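XC6422 protein (Xanthomonas campestris, PDB 2FUK) is a small serine alpha/beta-hydrolase without a lid and probably has hydrolase activity. Local coordinates at residues A[118-121]-A[122-126]; A[141-144]-A[145-149]; A[152-155]-A[156-160]; A[170-173]-A[174-177]; A[191-194]-A[195-199]. All coordinates share one frame; numbering follows the deposited sequence.

In the fold
From the N terminus the five contacts follow in series along the chain; each is local (an elbow, a loop turn, a lead into a strand or a helix start), and none nests within or crosses another. Contact 1 turns strand 112-118 into helix 120-132. Contact 2 folds up the loop after strand 136-140, and contact 3 leads that loop into strand 158-163. Contact 4 opens helix 171-178, and contact 5 shapes the loop after strand 186-190. Contacts 1 and 5 bring Ser119 and His195 of a probable Ser-His-Asp triad together, with contact 2 beside them through Pro143 and Ala141. Contact 3 packs farther down, on Leu126, which also meets contact 4.

Contact 1: residues A[118-121]-A[122-126]; sequences FSFG and AYVSL
Two carbonyls of the turn at Ser119 and Gly121 hold the tight part of this contact, each gripped by two donors of helix 120-132. Ser119 O takes Tyr123 N at 3.0 Å, nearly head-on to the carbonyl. Ala122 N comes to the same Ser119 O at 2.7 Å from well above the carbonyl plane, with a bent N-H angle of 131°. Gly121 O takes both donors from one residue, Ser125: OG lies 2.9 Å from Gly121 O in the carbonyl plane on a lone pair, while Ser125 N, at 3.1 Å, approaches Gly121 O from above it. A chi1 of 53° sets the Ser125 hydroxyl between its own N and carbonyl carbon, where it can fold back on the helix. The Phe120 side is also close-packed: Val124 CG2 sits over one face of the ring, 3.9 Å from its centroid and 3.6 Å from Phe120 CZ. Looser is the neighbouring pair, where Phe120 CE2 and Tyr123 CD2 stay 4.4 Å apart and their rings only brush. No solvent side relieves the packing, for every touching residue is buried. Ser119 has the strained positive phi of a nucleophile elbow, consistent with a role as the nucleophile of this hydrolase. The elbow lies between strand 112-118 and helix 120-132; strand 136-140 touches Ala122 and Ser125, helix 92-107 covers Phe120 and Val124, and Trp147 of the loop beyond strand 136-140 stacks on Tyr123.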
loop_
_atom_site.group_PDB
_atom_site.type_symbol
_atom_site.label_atom_id
_atom_site.label_comp_id
_atom_site.label_asym_id
_atom_site.label_seq_id
_atom_site.Cartn_x
_atom_site.Cartn_y
_atom_site.Cartn_z
ATOM N N PHE A 118 -7.730 -6.804 16.190
ATOM C CA PHE A 118 -6.413 -6.645 16.781
ATOM C C PHE A 118 -6.525 -6.673 18.305
ATOM O O PHE A 118 -7.274 -5.889 18.892
ATOM C CB PHE A 118 -5.796 -5.325 16.304
ATOM C CG PHE A 118 -4.542 -4.925 17.042
ATOM C CD1 PHE A 118 -3.547 -5.858 17.326
ATOM C CD2 PHE A 118 -4.354 -3.602 17.434
ATOM C CE1 PHE A 118 -2.383 -5.479 17.991
ATOM C CE2 PHE A 118 -3.189 -3.209 18.103
ATOM C CZ PHE A 118 -2.202 -4.147 18.382
ATOM N N SER A 119 -5.783 -7.594 18.918
ATOM C CA SER A 119 -5.726 -7.774 20.373
ATOM C C SER A 119 -7.126 -7.969 20.967
ATOM O O SER A 119 -7.760 -8.995 20.718
ATOM C CB SER A 119 -5.005 -6.576 21.011
ATOM O OG SER A 119 -4.360 -6.934 22.223
ATOM N N PHE A 120 -7.609 -7.013 21.757
ATOM C CA PHE A 120 -8.952 -7.140 22.323
ATOM C C PHE A 120 -9.945 -7.389 21.193
ATOM O O PHE A 120 -10.897 -8.150 21.351
ATOM C CB PHE A 120 -9.337 -5.869 23.092
ATOM C CG PHE A 120 -10.784 -5.827 23.526
ATOM C CD1 PHE A 120 -11.710 -5.056 22.826
ATOM C CD2 PHE A 120 -11.218 -6.556 24.630
ATOM C CE1 PHE A 120 -13.051 -5.007 23.220
ATOM C CE2 PHE A 120 -12.556 -6.512 25.032
ATOM C CZ PHE A 120 -13.473 -5.736 24.323
ATOM N N GLY A 121 -9.711 -6.749 20.049
ATOM C CA GLY A 121 -10.599 -6.918 18.914
ATOM C C GLY A 121 -10.546 -8.324 18.343
ATOM O O GLY A 121 -11.503 -8.787 17.722
ATOM N N ALA A 122 -9.417 -8.997 18.528
ATOM C CA ALA A 122 -9.272 -10.366 18.047
ATOM C C ALA A 122 -10.053 -11.278 18.990
ATOM O O ALA A 122 -10.648 -12.271 18.565
ATOM C CB ALA A 122 -7.798 -10.763 18.017
ATOM N N TYR A 123 -10.047 -10.938 20.275
ATOM C CA TYR A 123 -10.783 -11.729 21.254
ATOM C C TYR A 123 -12.275 -11.632 20.951
ATOM O O TYR A 123 -12.961 -12.643 20.897
ATOM C CB TYR A 123 -10.499 -11.220 22.675
ATOM C CG TYR A 123 -11.459 -11.729 23.736
ATOM C CD1 TYR A 123 -11.492 -13.080 24.092
ATOM C CD2 TYR A 123 -12.320 -10.852 24.395
ATOM C CE1 TYR A 123 -12.362 -13.549 25.088
ATOM C CE2 TYR A 123 -13.191 -11.306 25.388
ATOM C CZ TYR A 123 -13.205 -12.657 25.731
ATOM O OH TYR A 123 -14.053 -13.106 26.725
ATOM N N VAL A 124 -12.770 -10.416 20.736
ATOM C CA VAL A 124 -14.192 -10.228 20.458
ATOM C C VAL A 124 -14.645 -10.897 19.164
ATOM O O VAL A 124 -15.712 -11.516 19.127
ATOM C CB VAL A 124 -14.566 -8.718 20.407
ATOM C CG1 VAL A 124 -16.033 -8.549 20.010
ATOM C CG2 VAL A 124 -14.334 -8.091 21.764
ATOM N N SER A 125 -13.858 -10.777 18.097
ATOM C CA SER A 125 -14.258 -11.396 16.843
ATOM C C SER A 125 -14.175 -12.918 16.893
ATOM O O SER A 125 -15.003 -13.599 16.302
ATOM C CB SER A 125 -13.441 -10.842 15.666
ATOM O OG SER A 125 -12.050 -10.932 15.872
ATOM N N LEU A 126 -13.189 -13.456 17.608
ATOM C CA LEU A 126 -13.062 -14.907 17.719
ATOM C C LEU A 126 -14.239 -15.467 18.527
ATOM O O LEU A 126 -14.854 -16.466 18.145
ATOM C CB LEU A 126 -11.734 -15.280 18.395
ATOM C CG LEU A 126 -11.498 -16.777 18.608
ATOM C CD1 LEU A 126 -11.537 -17.508 17.276
ATOM C CD2 LEU A 126 -10.159 -16.994 19.299
#

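Contact 2: residues A[141-144]-A[145-149]; sequences APPA and GRWDF
Gly145 opens the second half of this turn just beyond Pro143 and Ala144, its N 3.5 Å from Pro143 O and its backbone at a positive phi. The turn belongs to the loop after strand 136-140, where Pro143 packs beside the elbow at Ser119. Next, Arg146 sends its N back to Pro143 O at 3.3 Å, a weak hydrogen bond, while its side chain bends at chi2 and chi3 and leads away. Trp147 N adds a second weak bond to Pro143 O, 3.4 Å long. Pro143 CB lies at the edge of the Trp147 indole, in its plane. Phe149 follows, and its chi1 of -65° brings the ring back against Pro143 and Ala144, where CE1 comes within 3.6 Å of Ala144 CA and CZ within 3.7 Å of Pro143 C. Pro143 and Phe149 cross at about a right angle, with Pro143 N at the ring edge; Pro142 CB adds a looser touch. The Phe149 ring also meets Trp177 of helix 171-178. Pro143 is the centre of an inverse gamma turn, closed by Ala144 N to Pro142 O at 2.7 Å. Such chemistry implies a loop shaped mainly by rigid prolines and aromatic contact, with one carbonyl doing modest polar work.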
loop_
_atom_site.group_PDB
_atom_site.type_symbol
_atom_site.label_atom_id
_atom_site.label_comp_id
_atom_site.label_asym_id
_atom_site.label_seq_id
_atom_site.Cartn_x
_atom_site.Cartn_y
_atom_site.Cartn_z
ATOM N N ALA A 141 -2.489 -10.568 16.962
ATOM C CA ALA A 141 -2.106 -10.552 18.366
ATOM C C ALA A 141 -3.242 -10.992 19.291
ATOM O O ALA A 141 -3.622 -10.262 20.214
ATOM C CB ALA A 141 -1.610 -9.166 18.762
ATOM N N PRO A 142 -3.801 -12.196 19.059
ATOM C CA PRO A 142 -4.890 -12.657 19.929
ATOM C C PRO A 142 -4.323 -12.683 21.337
ATOM O O PRO A 142 -3.304 -13.314 21.582
ATOM C CB PRO A 142 -5.199 -14.054 19.391
ATOM C CG PRO A 142 -3.876 -14.502 18.818
ATOM C CD PRO A 142 -3.392 -13.253 18.119
ATOM N N PRO A 143 -4.978 -11.993 22.276
ATOM C CA PRO A 143 -4.509 -11.936 23.660
ATOM C C PRO A 143 -4.624 -13.202 24.495
ATOM O O PRO A 143 -5.297 -13.205 25.521
ATOM C CB PRO A 143 -5.323 -10.782 24.237
ATOM C CG PRO A 143 -6.629 -10.945 23.539
ATOM C CD PRO A 143 -6.210 -11.198 22.102
ATOM N N ALA A 144 -3.966 -14.276 24.061
ATOM C CA ALA A 144 -3.993 -15.519 24.823
ATOM C C ALA A 144 -3.296 -15.255 26.152
ATOM O O ALA A 144 -2.352 -14.458 26.231
ATOM C CB ALA A 144 -3.275 -16.619 24.068
ATOM N N GLY A 145 -3.767 -15.923 27.195
ATOM C CA GLY A 145 -3.180 -15.727 28.504
ATOM C C GLY A 145 -3.922 -14.696 29.339
ATOM O O GLY A 145 -3.749 -14.663 30.559
ATOM N N ARG A 146 -4.750 -13.861 28.712
ATOM C CA ARG A 146 -5.494 -12.841 29.455
ATOM C C ARG A 146 -7.019 -12.970 29.310
ATOM O O ARG A 146 -7.766 -12.619 30.229
ATOM C CB ARG A 146 -5.043 -11.446 29.012
ATOM C CG ARG A 146 -5.241 -10.349 30.067
ATOM C CD ARG A 146 -4.468 -10.673 31.347
ATOM N NE ARG A 146 -3.037 -10.814 31.082
ATOM C CZ ARG A 146 -2.143 -11.226 31.976
ATOM N NH1 ARG A 146 -2.525 -11.546 33.209
ATOM N NH2 ARG A 146 -0.863 -11.323 31.632
ATOM N N TRP A 147 -7.472 -13.478 28.167
ATOM C CA TRP A 147 -8.898 -13.666 27.900
ATOM C C TRP A 147 -9.207 -15.146 27.675
ATOM O O TRP A 147 -8.313 -15.941 27.364
ATOM C CB TRP A 147 -9.325 -12.868 26.665
ATOM C CG TRP A 147 -9.147 -11.383 26.792
ATOM C CD1 TRP A 147 -8.134 -10.634 26.272
ATOM C CD2 TRP A 147 -10.009 -10.470 27.479
ATOM N NE1 TRP A 147 -8.311 -9.305 26.584
ATOM C CE2 TRP A 147 -9.455 -9.177 27.329
ATOM C CE3 TRP A 147 -11.198 -10.616 28.209
ATOM C CZ2 TRP A 147 -10.047 -8.037 27.882
ATOM C CZ3 TRP A 147 -11.789 -9.478 28.761
ATOM C CH2 TRP A 147 -11.210 -8.205 28.591
ATOM N N ASP A 148 -10.477 -15.518 27.813
ATOM C CA ASP A 148 -10.872 -16.908 27.637
ATOM C C ASP A 148 -11.251 -17.247 26.200
ATOM O O ASP A 148 -12.227 -16.714 25.670
ATOM C CB ASP A 148 -12.036 -17.239 28.564
ATOM C CG ASP A 148 -12.596 -18.611 28.311
ATOM O OD1 ASP A 148 -11.791 -19.572 28.252
ATOM O OD2 ASP A 148 -13.837 -18.728 28.176
ATOM N N PHE A 149 -10.477 -18.149 25.587
ATOM C CA PHE A 149 -10.704 -18.588 24.204
ATOM C C PHE A 149 -11.322 -19.980 24.123
ATOM O O PHE A 149 -11.340 -20.597 23.054
ATOM C CB PHE A 149 -9.384 -18.617 23.421
ATOM C CG PHE A 149 -8.748 -17.264 23.226
ATOM C CD1 PHE A 149 -7.415 -17.175 22.837
ATOM C CD2 PHE A 149 -9.463 -16.089 23.434
ATOM C CE1 PHE A 149 -6.797 -15.931 22.660
ATOM C CE2 PHE A 149 -8.852 -14.837 23.260
ATOM C CZ PHE A 149 -7.518 -14.763 22.874
#

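Contact 3: residues A[152-155]-A[156-160]; sequences VQPP and AQWLV
A double-proline approach to strand 158-163 of the alpha/beta-hydrolase sheet brings Pro154 over the indole of Trp158, four residues on. Both prolines have polyproline-II backbone angles, so the chain runs extended through Pro155 and bends at Ala156 before entering the strand. Pro154 CB lies over one face of Trp158, 4.1 Å from the centroid of the six-membered ring and 26° off its normal, a CH-pi contact. The neighbouring carbon of the pyrrolidine is closer to the rim: Pro154 CG is 3.5 Å from Trp158 CE3 and 3.6 Å from Trp158 CZ3. Across the ring the opposite face is met by Val160 CG2, 3.5 Å above the plane, so the indole is held between a proline and a valine of its own chain. With Trp158 CG anti to the backbone N, a chi1 of 177° swings the indole back beneath Pro154. Closer to the backbone, Pro155 O packs 3.6 Å from Trp158 CB, and Pro155 CG is 3.5 Å from Gln157 O. The side-chain contact is apolar, and the polar end of the indole is served by strand 136-140, where Trp158 NE1 bonds Ser139 OG. Strand 158-163 runs parallel between strands 136-140 and 186-190, with Leu137 touching both prolines and Trp158, and Leu126 of helix 120-132 packing on Pro154.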
loop_
_atom_site.group_PDB
_atom_site.type_symbol
_atom_site.label_atom_id
_atom_site.label_comp_id
_atom_site.label_asym_id
_atom_site.label_seq_id
_atom_site.Cartn_x
_atom_site.Cartn_y
_atom_site.Cartn_z
ATOM N N VAL A 152 -14.705 -21.818 21.430
ATOM C CA VAL A 152 -14.851 -20.882 20.322
ATOM C C VAL A 152 -14.932 -21.734 19.059
ATOM O O VAL A 152 -14.394 -22.846 19.018
ATOM C CB VAL A 152 -13.652 -19.916 20.219
ATOM C CG1 VAL A 152 -13.721 -19.140 18.923
ATOM C CG2 VAL A 152 -13.665 -18.947 21.383
ATOM N N GLN A 153 -15.605 -21.221 18.034
ATOM C CA GLN A 153 -15.754 -21.957 16.781
ATOM C C GLN A 153 -15.416 -21.120 15.556
ATOM O O GLN A 153 -16.297 -20.691 14.803
ATOM C CB GLN A 153 -17.173 -22.518 16.684
ATOM C CG GLN A 153 -17.440 -23.601 17.722
ATOM C CD GLN A 153 -18.917 -23.856 17.953
ATOM O OE1 GLN A 153 -19.289 -24.648 18.827
ATOM N NE2 GLN A 153 -19.768 -23.183 17.183
ATOM N N PRO A 154 -14.115 -20.887 15.333
ATOM C CA PRO A 154 -13.668 -20.098 14.188
ATOM C C PRO A 154 -13.920 -20.837 12.885
ATOM O O PRO A 154 -14.138 -22.055 12.873
ATOM C CB PRO A 154 -12.181 -19.918 14.461
ATOM C CG PRO A 154 -11.821 -21.198 15.121
ATOM C CD PRO A 154 -12.957 -21.382 16.101
ATOM N N PRO A 155 -13.905 -20.110 11.765
ATOM C CA PRO A 155 -14.129 -20.750 10.472
ATOM C C PRO A 155 -12.870 -21.519 10.090
ATOM O O PRO A 155 -11.813 -21.330 10.694
ATOM C CB PRO A 155 -14.387 -19.568 9.546
ATOM C CG PRO A 155 -13.505 -18.498 10.139
ATOM C CD PRO A 155 -13.743 -18.653 11.620
ATOM N N ALA A 156 -12.996 -22.388 9.092
ATOM C CA ALA A 156 -11.870 -23.180 8.622
ATOM C C ALA A 156 -10.741 -22.286 8.131
ATOM O O ALA A 156 -9.571 -22.593 8.324
ATOM C CB ALA A 156 -12.319 -24.105 7.508
ATOM N N GLN A 157 -11.098 -21.186 7.478
ATOM C CA GLN A 157 -10.109 -20.240 6.978
ATOM C C GLN A 157 -9.873 -19.184 8.053
ATOM O O GLN A 157 -10.603 -18.201 8.149
ATOM C CB GLN A 157 -10.609 -19.612 5.675
ATOM C CG GLN A 157 -10.723 -20.650 4.553
ATOM C CD GLN A 157 -11.454 -20.162 3.309
ATOM O OE1 GLN A 157 -11.360 -20.787 2.256
ATOM N NE2 GLN A 157 -12.195 -19.066 3.424
ATOM N N TRP A 158 -8.843 -19.419 8.859
ATOM C CA TRP A 158 -8.479 -18.549 9.968
ATOM C C TRP A 158 -6.982 -18.251 9.942
ATOM O O TRP A 158 -6.153 -19.162 9.845
ATOM C CB TRP A 158 -8.888 -19.239 11.275
ATOM C CG TRP A 158 -8.540 -18.526 12.551
ATOM C CD1 TRP A 158 -8.332 -17.186 12.725
ATOM C CD2 TRP A 158 -8.392 -19.127 13.843
ATOM N NE1 TRP A 158 -8.058 -16.917 14.051
ATOM C CE2 TRP A 158 -8.091 -18.092 14.756
ATOM C CE3 TRP A 158 -8.490 -20.444 14.317
ATOM C CZ2 TRP A 158 -7.881 -18.334 16.119
ATOM C CZ3 TRP A 158 -8.281 -20.684 15.673
ATOM C CH2 TRP A 158 -7.979 -19.633 16.557
ATOM N N LEU A 159 -6.648 -16.966 10.019
ATOM C CA LEU A 159 -5.262 -16.518 9.991
ATOM C C LEU A 159 -4.884 -15.786 11.273
ATOM O O LEU A 159 -5.617 -14.907 11.728
ATOM C CB LEU A 159 -5.043 -15.582 8.799
ATOM C CG LEU A 159 -3.711 -14.833 8.703
ATOM C CD1 LEU A 159 -2.570 -15.806 8.462
ATOM C CD2 LEU A 159 -3.790 -13.822 7.566
ATOM N N VAL A 160 -3.743 -16.160 11.846
ATOM C CA VAL A 160 -3.239 -15.529 13.059
ATOM C C VAL A 160 -1.875 -14.908 12.767
ATOM O O VAL A 160 -1.000 -15.556 12.186
ATOM C CB VAL A 160 -3.076 -16.547 14.214
ATOM C CG1 VAL A 160 -2.372 -15.879 15.398
ATOM C CG2 VAL A 160 -4.434 -17.068 14.649
#

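Contact 4: residues A[170-173]-A[174-177]; sequences DPQA and VYDW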
loop_
_atom_site.group_PDB
_atom_site.type_symbol
_atom_site.label_atom_id
_atom_site.label_comp_id
_atom_site.label_asym_id
_atom_site.label_seq_id
_atom_site.Cartn_x
_atom_site.Cartn_y
_atom_site.Cartn_z
ATOM N N ASP A 170 1.933 -12.330 25.507
ATOM C CA ASP A 170 3.044 -13.282 25.532
ATOM C C ASP A 170 2.961 -14.190 24.314
ATOM O O ASP A 170 2.083 -15.047 24.244
ATOM C CB ASP A 170 2.960 -14.144 26.790
ATOM C CG ASP A 170 4.175 -15.032 26.972
ATOM O OD1 ASP A 170 5.022 -15.099 26.060
ATOM O OD2 ASP A 170 4.288 -15.663 28.044
ATOM N N PRO A 171 3.881 -14.028 23.347
ATOM C CA PRO A 171 3.851 -14.872 22.149
ATOM C C PRO A 171 3.777 -16.362 22.480
ATOM O O PRO A 171 3.029 -17.114 21.843
ATOM C CB PRO A 171 5.158 -14.517 21.441
ATOM C CG PRO A 171 5.381 -13.083 21.837
ATOM C CD PRO A 171 5.028 -13.102 23.308
ATOM N N GLN A 172 4.542 -16.794 23.481
ATOM C CA GLN A 172 4.552 -18.204 23.836
ATOM C C GLN A 172 3.188 -18.666 24.331
ATOM O O GLN A 172 2.820 -19.827 24.153
ATOM C CB GLN A 172 5.629 -18.498 24.885
ATOM C CG GLN A 172 5.929 -19.983 25.029
ATOM C CD GLN A 172 6.264 -20.634 23.697
ATOM O OE1 GLN A 172 7.145 -20.166 22.971
ATOM N NE2 GLN A 172 5.564 -21.719 23.367
ATOM N N ALA A 173 2.432 -17.759 24.944
ATOM C CA ALA A 173 1.093 -18.105 25.426
ATOM C C ALA A 173 0.190 -18.383 24.223
ATOM O O ALA A 173 -0.674 -19.264 24.261
ATOM C CB ALA A 173 0.520 -16.963 26.252
ATOM N N VAL A 174 0.387 -17.605 23.165
ATOM C CA VAL A 174 -0.384 -17.771 21.943
ATOM C C VAL A 174 -0.030 -19.117 21.316
ATOM O O VAL A 174 -0.908 -19.915 20.987
ATOM C CB VAL A 174 -0.066 -16.642 20.933
ATOM C CG1 VAL A 174 -0.774 -16.902 19.602
ATOM C CG2 VAL A 174 -0.504 -15.303 21.515
ATOM N N TYR A 175 1.263 -19.370 21.164
ATOM C CA TYR A 175 1.706 -20.619 20.556
ATOM C C TYR A 175 1.291 -21.839 21.380
ATOM O O TYR A 175 0.885 -22.864 20.817
ATOM C CB TYR A 175 3.227 -20.590 20.346
ATOM C CG TYR A 175 3.721 -19.336 19.656
ATOM C CD1 TYR A 175 2.933 -18.686 18.701
ATOM C CD2 TYR A 175 4.959 -18.776 19.976
ATOM C CE1 TYR A 175 3.361 -17.511 18.091
ATOM C CE2 TYR A 175 5.400 -17.595 19.367
ATOM C CZ TYR A 175 4.591 -16.968 18.427
ATOM O OH TYR A 175 4.993 -15.792 17.833
ATOM N N ASP A 176 1.377 -21.739 22.707
ATOM C CA ASP A 176 0.998 -22.862 23.564
ATOM C C ASP A 176 -0.479 -23.195 23.382
ATOM O O ASP A 176 -0.886 -24.343 23.523
ATOM C CB ASP A 176 1.246 -22.548 25.043
ATOM C CG ASP A 176 2.719 -22.580 25.429
ATOM O OD1 ASP A 176 3.567 -22.997 24.607
ATOM O OD2 ASP A 176 3.030 -22.190 26.580
ATOM N N TRP A 177 -1.278 -22.174 23.086
ATOM C CA TRP A 177 -2.710 -22.346 22.885
ATOM C C TRP A 177 -2.999 -22.918 21.499
ATOM O O TRP A 177 -3.769 -23.871 21.355
ATOM C CB TRP A 177 -3.417 -20.991 23.077
ATOM C CG TRP A 177 -4.788 -20.891 22.473
ATOM C CD1 TRP A 177 -5.856 -21.706 22.709
ATOM C CD2 TRP A 177 -5.232 -19.908 21.534
ATOM N NE1 TRP A 177 -6.941 -21.291 21.971
ATOM C CE2 TRP A 177 -6.584 -20.188 21.241
ATOM C CE3 TRP A 177 -4.617 -18.814 20.909
ATOM C CZ2 TRP A 177 -7.334 -19.412 20.348
ATOM C CZ3 TRP A 177 -5.364 -18.041 20.021
ATOM C CH2 TRP A 177 -6.706 -18.347 19.753
#
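Gln172 NE2 donates to Asp176 OD1 at 2.7 Å, with an N-H angle of 161°, in the shortest polar link across this helical turn. Asp176 OD1 lies in the plane of the glutamine amide but is met from above the carboxylate plane; the two flat groups are turned 52° apart. A bend at chi2 of Gln172 (53°) folds its amide along the helix to reach one turn ahead. The Tyr175 ring lies across the turn, with Pro171 O under the middle of one face, 3.1 Å from the ring plane; the same Pro171 O accepts Tyr175 N at 2.9 Å. Pro171 CB packs 3.7 Å from Tyr175 CE2, and Gln172 OE1 sits at the ring edge, in its plane. Tyr175 OH bonds Asp164 OD2, which would help to fix the ring's rotation. Asp170 OD1 accepts Gln172 N at 3.1 Å from above the carboxylate plane, and the helix N terminus would probably stabilise the negative charge of Asp170. Asp170 as N-cap followed by Pro171 in the first turn is typical of a helix N terminus, here that of helix 171-178 in the beta-alpha-beta unit between strands 158-163 and 186-190.

Contact 5: residues A[191-194]-A[195-199]; sequences PDTS and HFFHR
Thr193 and Phe197 cross obliquely beside a type I beta turn, Ser194 to Phe197, in the loop that carries His195, probably the histidine of a Ser-His-Asp triad. Thr193 CG2 comes to 3.4 Å from Phe197 CD2, approaching the ring at a slant. The carbonyl that closes the turn is over a face of the same ring: Ser194 O lies 4.0 Å above the Phe197 plane, offset toward the rim. Phe197 N bonds that Ser194 O at 3.0 Å, coming from well above the carbonyl plane. His195 is turned the other way, its imidazole edge pointing at the face of Phe196, with CD2 3.6 Å above the Phe196 plane. CG of His195 stands anti to its N (chi1 -174°), which sends the ring toward Ser119 while His195 ND1 bonds Asp166 OD2, consistent with a charge relay. Thr193 OG1 donates to Pro191 O at 3.0 Å, from above the carbonyl plane. Farther along, Arg199 packs on Ala34 of the second subunit. One last bond ties the turn's first residue to the one just past it: His198 N donates to Ser194 OG at 3.2 Å, with an N-H angle of 161°.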
loop_
_atom_site.group_PDB
_atom_site.type_symbol
_atom_site.label_atom_id
_atom_site.label_comp_id
_atom_site.label_asym_id
_atom_site.label_seq_id
_atom_site.Cartn_x
_atom_site.Cartn_y
_atom_site.Cartn_z
ATOM N N PRO A 191 9.281 -11.719 13.363
ATOM C CA PRO A 191 10.419 -11.492 14.250
ATOM C C PRO A 191 10.627 -10.036 14.652
ATOM O O PRO A 191 10.338 -9.124 13.883
ATOM C CB PRO A 191 11.591 -12.054 13.449
ATOM C CG PRO A 191 11.195 -11.799 12.051
ATOM C CD PRO A 191 9.726 -12.190 12.041
ATOM N N ASP A 192 11.129 -9.852 15.870
ATOM C CA ASP A 192 11.436 -8.546 16.447
ATOM C C ASP A 192 10.332 -7.521 16.259
ATOM O O ASP A 192 10.594 -6.325 16.087
ATOM C CB ASP A 192 12.742 -8.014 15.852
ATOM C CG ASP A 192 13.880 -9.020 15.950
ATOM O OD1 ASP A 192 14.033 -9.662 17.013
ATOM O OD2 ASP A 192 14.629 -9.163 14.965
ATOM N N THR A 193 9.092 -7.988 16.323
ATOM C CA THR A 193 7.941 -7.120 16.138
ATOM C C THR A 193 7.179 -6.901 17.438
ATOM O O THR A 193 6.823 -7.857 18.134
ATOM C CB THR A 193 7.007 -7.712 15.077
ATOM O OG1 THR A 193 7.708 -7.782 13.829
ATOM C CG2 THR A 193 5.754 -6.860 14.915
ATOM N N SER A 194 6.942 -5.629 17.759
ATOM C CA SER A 194 6.234 -5.257 18.977
ATOM C C SER A 194 4.717 -5.412 18.869
ATOM O O SER A 194 4.175 -5.699 17.797
ATOM C CB SER A 194 6.578 -3.817 19.367
ATOM O OG SER A 194 6.125 -2.886 18.396
ATOM N N HIS A 195 4.040 -5.195 19.988
ATOM C CA HIS A 195 2.592 -5.340 20.049
ATOM C C HIS A 195 1.837 -4.495 19.027
ATOM O O HIS A 195 0.838 -4.946 18.465
ATOM C CB HIS A 195 2.085 -5.002 21.453
ATOM C CG HIS A 195 0.622 -5.259 21.635
ATOM N ND1 HIS A 195 0.071 -6.518 21.520
ATOM C CD2 HIS A 195 -0.408 -4.419 21.898
ATOM C CE1 HIS A 195 -1.235 -6.441 21.704
ATOM N NE2 HIS A 195 -1.551 -5.180 21.935
ATOM N N PHE A 196 2.305 -3.269 18.794
ATOM C CA PHE A 196 1.650 -2.379 17.841
ATOM C C PHE A 196 2.369 -2.346 16.494
ATOM O O PHE A 196 2.159 -1.448 15.689
ATOM C CB PHE A 196 1.543 -0.969 18.429
ATOM C CG PHE A 196 0.712 -0.905 19.680
ATOM C CD1 PHE A 196 -0.678 -0.951 19.612
ATOM C CD2 PHE A 196 1.319 -0.843 20.929
ATOM C CE1 PHE A 196 -1.452 -0.933 20.771
ATOM C CE2 PHE A 196 0.554 -0.825 22.096
ATOM C CZ PHE A 196 -0.831 -0.871 22.017
ATOM N N PHE A 197 3.222 -3.337 16.259
ATOM C CA PHE A 197 3.942 -3.438 14.990
ATOM C C PHE A 197 4.649 -2.154 14.585
ATOM O O PHE A 197 4.559 -1.716 13.432
ATOM C CB PHE A 197 2.977 -3.864 13.881
ATOM C CG PHE A 197 2.273 -5.166 14.161
ATOM C CD1 PHE A 197 1.213 -5.223 15.060
ATOM C CD2 PHE A 197 2.719 -6.347 13.572
ATOM C CE1 PHE A 197 0.612 -6.439 15.376
ATOM C CE2 PHE A 197 2.124 -7.571 13.879
ATOM C CZ PHE A 197 1.072 -7.618 14.783
ATOM N N HIS A 198 5.347 -1.552 15.545
ATOM C CA HIS A 198 6.092 -0.317 15.323
ATOM C C HIS A 198 7.098 -0.510 14.194
ATOM O O HIS A 198 7.937 -1.415 14.242
ATOM C CB HIS A 198 6.824 0.078 16.611
ATOM C CG HIS A 198 7.690 1.293 16.477
ATOM N ND1 HIS A 198 7.203 2.577 16.588
ATOM C CD2 HIS A 198 9.021 1.413 16.258
ATOM C CE1 HIS A 198 8.198 3.436 16.448
ATOM N NE2 HIS A 198 9.311 2.754 16.246
ATOM N N ARG A 199 6.999 0.350 13.182
ATOM C CA ARG A 199 7.876 0.316 12.013
ATOM C C ARG A 199 7.832 -1.049 11.327
ATOM O O ARG A 199 8.787 -1.483 10.677
ATOM C CB ARG A 199 9.302 0.689 12.427
ATOM C CG ARG A 199 9.421 2.108 12.998
ATOM C CD ARG A 199 9.060 3.169 11.957
ATOM N NE ARG A 199 9.180 4.542 12.450
ATOM C CZ ARG A 199 8.241 5.195 13.134
ATOM N NH1 ARG A 199 8.461 6.445 13.532
ATOM N NH2 ARG A 199 7.086 4.611 13.426
#